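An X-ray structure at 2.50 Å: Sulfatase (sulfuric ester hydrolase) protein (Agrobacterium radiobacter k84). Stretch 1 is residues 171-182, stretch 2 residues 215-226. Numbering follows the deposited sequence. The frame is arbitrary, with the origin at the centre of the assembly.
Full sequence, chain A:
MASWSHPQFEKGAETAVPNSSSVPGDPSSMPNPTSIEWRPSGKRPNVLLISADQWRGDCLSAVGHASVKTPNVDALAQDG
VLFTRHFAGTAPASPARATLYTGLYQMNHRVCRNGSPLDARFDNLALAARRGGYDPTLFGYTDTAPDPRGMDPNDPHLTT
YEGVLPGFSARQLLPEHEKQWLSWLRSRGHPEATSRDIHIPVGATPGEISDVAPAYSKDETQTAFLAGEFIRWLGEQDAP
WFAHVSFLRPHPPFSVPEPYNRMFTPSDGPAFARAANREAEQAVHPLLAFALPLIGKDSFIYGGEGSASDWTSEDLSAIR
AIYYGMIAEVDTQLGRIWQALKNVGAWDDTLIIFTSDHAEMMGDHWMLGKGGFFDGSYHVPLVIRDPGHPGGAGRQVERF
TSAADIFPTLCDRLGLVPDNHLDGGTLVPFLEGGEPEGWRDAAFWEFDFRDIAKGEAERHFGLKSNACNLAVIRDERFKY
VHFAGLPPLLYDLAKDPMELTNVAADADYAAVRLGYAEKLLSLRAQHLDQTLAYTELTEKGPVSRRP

Stretch 1, residues 171-182: RQLLPEHEKQWL
Stretch 2 (215-226) AYSKDETQTAFL

Two loops, each running into the start of a helix, bury 532 Å² between them, and most of that area belongs to Trp181, Phe225 and Gln222. In stretch 1 a type I beta turn spans Pro175 to Glu178, closed by Glu178 N to Pro175 O at 2.9 Å. Glu178, with phi/psi of 50/29°, then occupies the N-cap position, and the helix begins at Lys179. In stretch 2 Thr221 (-73/174°, chi1 p) caps the helix that starts at Gln222: its OG1 accepts from Ala224 N at 3.1 Å. Two CA pairs set the register, Trp181 with Gln222 at 6.5 Å and Gln172 with Leu226 at 7.4 Å, so the pairing runs in reverse, later residues of stretch 1 meeting earlier ones of stretch 2.

Trp181, on a helical backbone (-77/-44°) with chi1 172° (t) and chi2 69°, points toward stretch 2. Indole suits this place because it combines a broad apolar surface with a single polar N-H. That group is satisfied by a backbone carbonyl just ahead of the helix: Trp181 NE1 donates to Glu220 O at 2.8 Å, with an angle of 140°. The far edge of the ring meets the face of Tyr216 (-90/150°; chi1 56°, chi2 89°), with Trp181 CH2 3.5 Å from Tyr216 CE2, the six-membered ring and the tyrosine ring at 88° and their centroids 4.9 Å apart.

Over one indole face lies Gln222 (-66/-33°), whose CG sits 4.0 Å from the Trp181 five-membered ring centroid, 15° off the normal. Glutamine serves doubly here, its CG methylene packing on the ring and its amide making a polar bond. With chi1 -55° (m), chi2 94° and chi3 -55°, Gln222 NE2 donates to Glu178 OE2 at 2.8 Å, with an angle of 169°. Glu178 (m, t, chi3 -38°) thus supplies a buried carboxylate acceptor, while Leu174 CD2 lies 4.0 Å from Gln222 CB.

One helical turn beyond Thr221, Phe225 (-65/-54°; chi1 164°, t; chi2 64°) also points toward stretch 1. Phe225 CB approaches Trp181 CD1 at the indole edge, 3.6 Å away, while Trp181 CA stands over the Phe225 ring face, 4.2 Å from the centroid of that ring. The flat ring can therefore pack against the facing helix backbone as well as side chains. Leu174 (-151/84°; t, p) brings CD1 to 4.0 Å from Phe225 CE2. Gln172 (-137/108°; t, p, chi3 69°) extends the contact, its CD 3.5 Å from Phe225 CZ and its CG 3.7 Å from CD2 of Leu226 (-64/-40°; chi1 -105°, chi2 -155°, t); Gln172 NE2 turns back to Leu173 O at 3.1 Å.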

# COMPACT_ATOMS: atom_id res chain seq x y z
N ARG A 171 -19.00 -18.15 21.19
CA ARG A 171 -19.54 -19.09 22.18
C ARG A 171 -19.37 -18.50 23.59
O ARG A 171 -20.30 -18.50 24.39
CB ARG A 171 -18.88 -20.48 22.06
CG ARG A 171 -19.15 -21.45 23.22
CD ARG A 171 -20.58 -21.91 23.35
NE ARG A 171 -20.68 -22.90 24.42
CZ ARG A 171 -21.32 -24.06 24.32
NH1 ARG A 171 -21.94 -24.39 23.20
NH2 ARG A 171 -21.34 -24.89 25.34
N GLN A 172 -18.17 -17.99 23.88
CA GLN A 172 -17.86 -17.37 25.16
C GLN A 172 -17.04 -16.09 24.94
O GLN A 172 -15.89 -16.16 24.56
CB GLN A 172 -17.15 -18.35 26.10
CG GLN A 172 -16.89 -17.79 27.52
CD GLN A 172 -18.15 -17.36 28.23
OE1 GLN A 172 -18.99 -18.19 28.60
NE2 GLN A 172 -18.32 -16.06 28.43
N LEU A 173 -17.66 -14.94 25.15
CA LEU A 173 -16.98 -13.67 25.00
C LEU A 173 -16.35 -13.25 26.32
O LEU A 173 -16.89 -13.55 27.39
CB LEU A 173 -17.94 -12.57 24.54
CG LEU A 173 -18.35 -12.61 23.08
CD1 LEU A 173 -19.32 -11.51 22.77
CD2 LEU A 173 -17.14 -12.52 22.15
N LEU A 174 -15.19 -12.58 26.25
CA LEU A 174 -14.52 -12.08 27.44
C LEU A 174 -13.71 -10.82 27.12
O LEU A 174 -12.51 -10.90 26.85
CB LEU A 174 -13.71 -13.15 28.18
CG LEU A 174 -13.38 -12.85 29.65
CD1 LEU A 174 -14.66 -12.77 30.51
CD2 LEU A 174 -12.46 -13.92 30.21
N PRO A 175 -14.38 -9.64 27.13
CA PRO A 175 -13.67 -8.38 26.88
C PRO A 175 -12.92 -7.88 28.13
O PRO A 175 -12.97 -8.51 29.18
CB PRO A 175 -14.81 -7.40 26.49
CG PRO A 175 -16.09 -8.18 26.58
CD PRO A 175 -15.81 -9.40 27.40
N GLU A 176 -12.26 -6.71 28.02
CA GLU A 176 -11.52 -6.01 29.07
C GLU A 176 -12.32 -5.88 30.38
O GLU A 176 -11.73 -5.99 31.44
CB GLU A 176 -11.16 -4.59 28.58
CG GLU A 176 -9.92 -3.96 29.18
CD GLU A 176 -9.39 -2.74 28.44
OE1 GLU A 176 -9.18 -2.81 27.21
OE2 GLU A 176 -9.17 -1.70 29.12
N HIS A 177 -13.66 -5.67 30.30
CA HIS A 177 -14.50 -5.50 31.47
C HIS A 177 -14.65 -6.79 32.29
O HIS A 177 -14.95 -6.72 33.48
CB HIS A 177 -15.87 -4.87 31.11
CG HIS A 177 -16.75 -5.67 30.20
ND1 HIS A 177 -17.06 -7.00 30.46
CD2 HIS A 177 -17.45 -5.26 29.11
CE1 HIS A 177 -17.93 -7.36 29.52
NE2 HIS A 177 -18.19 -6.35 28.68
N GLU A 178 -14.42 -7.96 31.64
CA GLU A 178 -14.46 -9.32 32.21
C GLU A 178 -15.73 -9.64 33.04
O GLU A 178 -15.68 -10.51 33.92
CB GLU A 178 -13.20 -9.60 33.04
CG GLU A 178 -11.91 -9.65 32.25
CD GLU A 178 -10.66 -9.49 33.09
OE1 GLU A 178 -10.68 -8.67 34.04
OE2 GLU A 178 -9.63 -10.13 32.78
N LYS A 179 -16.86 -9.01 32.70
CA LYS A 179 -18.14 -9.17 33.39
C LYS A 179 -18.68 -10.61 33.39
O LYS A 179 -19.35 -11.00 34.35
CB LYS A 179 -19.19 -8.19 32.84
CG LYS A 179 -18.90 -6.72 33.21
CD LYS A 179 -20.06 -5.76 32.97
CE LYS A 179 -20.13 -5.18 31.58
NZ LYS A 179 -21.51 -4.76 31.21
N GLN A 180 -18.34 -11.41 32.35
CA GLN A 180 -18.76 -12.80 32.19
C GLN A 180 -18.02 -13.72 33.14
O GLN A 180 -18.58 -14.74 33.58
CB GLN A 180 -18.57 -13.26 30.74
CG GLN A 180 -19.44 -12.53 29.71
CD GLN A 180 -18.73 -11.36 29.07
OE1 GLN A 180 -17.81 -10.76 29.64
NE2 GLN A 180 -19.18 -10.99 27.89
N TRP A 181 -16.75 -13.39 33.41
CA TRP A 181 -15.86 -14.13 34.31
C TRP A 181 -16.24 -13.79 35.76
O TRP A 181 -16.33 -14.70 36.59
CB TRP A 181 -14.38 -13.80 34.02
CG TRP A 181 -13.40 -14.37 35.02
CD1 TRP A 181 -13.08 -15.68 35.21
CD2 TRP A 181 -12.59 -13.62 35.94
NE1 TRP A 181 -12.14 -15.80 36.20
CE2 TRP A 181 -11.82 -14.56 36.67
CE3 TRP A 181 -12.46 -12.25 36.24
CZ2 TRP A 181 -10.90 -14.16 37.65
CZ3 TRP A 181 -11.57 -11.86 37.24
CH2 TRP A 181 -10.80 -12.81 37.93
N LEU A 182 -16.48 -12.48 36.03
CA LEU A 182 -16.89 -11.94 37.32
C LEU A 182 -18.21 -12.60 37.79
O LEU A 182 -18.26 -13.06 38.94
CB LEU A 182 -17.03 -10.41 37.26
CG LEU A 182 -15.75 -9.59 37.10
CD1 LEU A 182 -16.09 -8.11 36.88
CD2 LEU A 182 -14.84 -9.72 38.32
N ALA A 215 -8.00 -13.21 45.66
CA ALA A 215 -9.10 -13.97 46.27
C ALA A 215 -9.53 -15.26 45.53
O ALA A 215 -10.01 -16.19 46.19
CB ALA A 215 -10.31 -13.06 46.47
N TYR A 216 -9.33 -15.33 44.19
CA TYR A 216 -9.67 -16.49 43.35
C TYR A 216 -8.53 -17.50 43.23
O TYR A 216 -7.36 -17.11 43.28
CB TYR A 216 -10.19 -16.05 41.95
CG TYR A 216 -9.25 -15.16 41.16
CD1 TYR A 216 -8.28 -15.70 40.32
CD2 TYR A 216 -9.36 -13.77 41.23
CE1 TYR A 216 -7.43 -14.88 39.57
CE2 TYR A 216 -8.50 -12.94 40.50
CZ TYR A 216 -7.55 -13.50 39.66
OH TYR A 216 -6.68 -12.71 38.95
N SER A 217 -8.86 -18.78 43.06
CA SER A 217 -7.89 -19.87 42.95
C SER A 217 -7.28 -20.02 41.54
O SER A 217 -7.66 -19.29 40.61
CB SER A 217 -8.53 -21.19 43.39
OG SER A 217 -9.43 -21.72 42.43
N LYS A 218 -6.33 -20.98 41.38
CA LYS A 218 -5.69 -21.30 40.10
C LYS A 218 -6.72 -21.87 39.08
O LYS A 218 -6.55 -21.71 37.87
CB LYS A 218 -4.47 -22.23 40.28
CG LYS A 218 -4.80 -23.62 40.83
CD LYS A 218 -3.54 -24.40 41.19
CE LYS A 218 -3.86 -25.80 41.66
NZ LYS A 218 -4.17 -26.72 40.53
N ASP A 219 -7.79 -22.50 39.60
CA ASP A 219 -8.87 -23.08 38.81
C ASP A 219 -10.02 -22.07 38.62
O ASP A 219 -11.07 -22.41 38.07
CB ASP A 219 -9.36 -24.40 39.46
CG ASP A 219 -8.26 -25.43 39.57
OD1 ASP A 219 -7.91 -26.03 38.53
OD2 ASP A 219 -7.73 -25.61 40.69
N GLU A 220 -9.77 -20.81 39.02
CA GLU A 220 -10.72 -19.72 38.91
C GLU A 220 -10.20 -18.49 38.11
O GLU A 220 -10.85 -17.45 38.12
CB GLU A 220 -11.23 -19.31 40.30
CG GLU A 220 -12.14 -20.34 40.94
CD GLU A 220 -12.67 -19.96 42.30
OE1 GLU A 220 -11.91 -19.38 43.11
OE2 GLU A 220 -13.86 -20.26 42.57
N THR A 221 -9.05 -18.60 37.42
CA THR A 221 -8.51 -17.50 36.58
C THR A 221 -9.39 -17.38 35.32
O THR A 221 -10.26 -18.23 35.07
CB THR A 221 -7.07 -17.81 36.13
OG1 THR A 221 -7.04 -19.06 35.44
CG2 THR A 221 -6.06 -17.81 37.28
N GLN A 222 -9.12 -16.36 34.51
CA GLN A 222 -9.81 -16.13 33.23
C GLN A 222 -9.44 -17.29 32.28
O GLN A 222 -10.28 -17.71 31.47
CB GLN A 222 -9.42 -14.77 32.60
CG GLN A 222 -9.62 -13.56 33.51
CD GLN A 222 -8.38 -13.18 34.28
OE1 GLN A 222 -7.78 -14.00 34.99
NE2 GLN A 222 -7.97 -11.92 34.17
N THR A 223 -8.19 -17.82 32.42
CA THR A 223 -7.66 -18.97 31.65
C THR A 223 -8.48 -20.25 31.95
O THR A 223 -8.95 -20.94 31.02
CB THR A 223 -6.15 -19.19 31.94
OG1 THR A 223 -5.44 -17.95 32.08
CG2 THR A 223 -5.48 -20.06 30.91
N ALA A 224 -8.64 -20.58 33.27
CA ALA A 224 -9.38 -21.73 33.79
C ALA A 224 -10.87 -21.66 33.39
O ALA A 224 -11.45 -22.67 33.02
CB ALA A 224 -9.25 -21.76 35.30
N PHE A 225 -11.45 -20.44 33.40
CA PHE A 225 -12.83 -20.18 33.00
C PHE A 225 -13.03 -20.46 31.51
O PHE A 225 -13.89 -21.28 31.17
CB PHE A 225 -13.22 -18.74 33.37
CG PHE A 225 -14.46 -18.19 32.69
CD1 PHE A 225 -15.71 -18.75 32.92
CD2 PHE A 225 -14.38 -17.08 31.85
CE1 PHE A 225 -16.86 -18.23 32.31
CE2 PHE A 225 -15.53 -16.56 31.24
CZ PHE A 225 -16.76 -17.14 31.48
N LEU A 226 -12.20 -19.84 30.64
CA LEU A 226 -12.27 -20.00 29.18
C LEU A 226 -11.98 -21.41 28.70
O LEU A 226 -12.63 -21.88 27.77
CB LEU A 226 -11.32 -19.04 28.48
CG LEU A 226 -11.86 -17.80 27.78
CD1 LEU A 226 -10.90 -17.38 26.70
CD2 LEU A 226 -13.22 -18.02 27.17